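Non-canonical purine NTP pyrophosphatase (Coxiella burnetii, PDB 3TQU) hydrolyses non-canonical purine nucleoside triphosphates such as ITP, dITP and XTP to monophosphate and diphosphate, probably cleansing the nucleotide pool. Local coordinates at the interface of chains A and B. Sequence-based numbering; all coordinates share one arbitrary frame. Chains: chain A/B, Non-canonical purine NTP pyrophosphatase.

The interface of chains A and B. Residues chain A 133-134; chain B 47-49, 76, 85-86.
A:Pro134, in the loop between strands 118-128 and 137-147 of chain A, is surrounded on chain B by B:Ser47 to B:Phe49, B:Thr76, B:Gly85 and B:Val86. Followed outward from the backbone, its pyrrolidine ring meets different neighbours at CB and at CG. CB lies 4.0 Å from the methyl CG1 of B:Val86, with the carbonyl oxygen of B:Ser47 also beside it. The same CB comes over the face of the B:Phe49 phenyl ring, near its rim, 4.1 Å from CE2. At the tip, CG reaches the methyl CG2 of B:Thr76 at 3.7 Å, the two side chains crossing obliquely, while the CA of B:Gly85 borders the same ring carbon. In B:Thr76, OG1 lies between the backbone N and the carbonyl carbon (chi1 63°), which places CG2 beside the backbone N, facing the proline.

The backbone of the proline supplies the polar grip. The carbonyl oxygen O of A:Pro134 accepts a hydrogen bond of 3.0 Å from N of B:Phe49, the first residue of helix 49-64; the bond is fairly straight (157° at H) and lies in the carbonyl plane. The acceptor thus sits at the helix's N-terminal end, whose dipole may strengthen the attraction. This oxygen is raised above the B:Phe49 ring plane on the side that CB approaches, displaced outward past CD2.

Next to the proline, O of A:Asp133 packs 3.4 Å from the methyl CG2 of B:Thr48 and is bridged by a water, 2.9 Å away, to the hydroxyl OG of B:Ser47.

In this homodimer, the patch brings the chain A loop near the predicted catalytic B:Asp72, about 6 Å from the patch centre; its symmetry twin does the same in chain A, possibly coupling dimer assembly to the shape of the active site.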
loop_
_atom_site.group_PDB
_atom_site.type_symbol
_atom_site.label_atom_id
_atom_site.label_comp_id
_atom_site.label_asym_id
_atom_site.label_seq_id
_atom_site.Cartn_x
_atom_site.Cartn_y
_atom_site.Cartn_z
ATOM N N ASP A 133 7.946 7.286 9.196
ATOM C CA ASP A 133 6.876 6.299 9.336
ATOM C C ASP A 133 7.053 5.158 8.330
ATOM O O ASP A 133 7.016 5.382 7.120
ATOM C CB ASP A 133 5.510 6.968 9.134
ATOM C CG ASP A 133 4.341 6.051 9.480
ATOM O OD1 ASP A 133 4.555 4.844 9.718
ATOM O OD2 ASP A 133 3.196 6.547 9.506
ATOM N N PRO A 134 7.255 3.929 8.833
ATOM C CA PRO A 134 7.462 2.761 7.971
ATOM C C PRO A 134 6.151 2.070 7.606
ATOM O O PRO A 134 6.154 1.164 6.766
ATOM C CB PRO A 134 8.295 1.840 8.858
ATOM C CG PRO A 134 7.779 2.125 10.231
ATOM C CD PRO A 134 7.458 3.603 10.255
ATOM N N SER B 47 11.905 2.775 2.873
ATOM C CA SER B 47 11.784 3.226 4.252
ATOM C C SER B 47 10.440 2.779 4.820
ATOM O O SER B 47 10.106 3.079 5.964
ATOM C CB SER B 47 11.931 4.747 4.350
ATOM O OG SER B 47 10.817 5.416 3.786
ATOM N N THR B 48 9.670 2.060 4.007
ATOM C CA THR B 48 8.390 1.508 4.447
ATOM C C THR B 48 8.295 0.031 4.076
ATOM O O THR B 48 8.917 -0.413 3.111
ATOM C CB THR B 48 7.196 2.257 3.819
ATOM O OG1 THR B 48 7.205 2.072 2.396
ATOM C CG2 THR B 48 7.262 3.748 4.139
ATOM N N PHE B 49 7.520 -0.728 4.847
ATOM C CA PHE B 49 7.323 -2.142 4.557
ATOM C C PHE B 49 6.742 -2.334 3.161
ATOM O O PHE B 49 7.149 -3.234 2.425
ATOM C CB PHE B 49 6.399 -2.791 5.593
ATOM C CG PHE B 49 6.850 -2.604 7.012
ATOM C CD1 PHE B 49 8.064 -3.118 7.443
ATOM C CD2 PHE B 49 6.055 -1.927 7.922
ATOM C CE1 PHE B 49 8.481 -2.952 8.754
ATOM C CE2 PHE B 49 6.464 -1.759 9.235
ATOM C CZ PHE B 49 7.680 -2.272 9.650
ATOM N N THR B 76 7.251 -1.838 15.245
ATOM C CA THR B 76 7.329 -0.392 15.434
ATOM C C THR B 76 7.055 -0.045 16.892
ATOM O O THR B 76 6.059 -0.479 17.466
ATOM C CB THR B 76 6.341 0.388 14.522
ATOM O OG1 THR B 76 4.990 0.038 14.846
ATOM C CG2 THR B 76 6.601 0.090 13.051
ATOM N N GLY B 85 11.330 -0.637 13.014
ATOM C CA GLY B 85 10.663 -0.445 11.736
ATOM C C GLY B 85 11.204 -1.288 10.593
ATOM O O GLY B 85 11.262 -2.512 10.695
ATOM N N VAL B 86 11.586 -0.639 9.496
ATOM C CA VAL B 86 12.120 -1.360 8.339
ATOM C C VAL B 86 13.514 -1.907 8.605
ATOM O O VAL B 86 14.044 -2.692 7.818
ATOM C CB VAL B 86 12.151 -0.494 7.057
ATOM C CG1 VAL B 86 10.747 -0.277 6.534
ATOM C CG2 VAL B 86 12.859 0.829 7.315
HETATM O O HOH W 1 9.468 6.325 5.986
#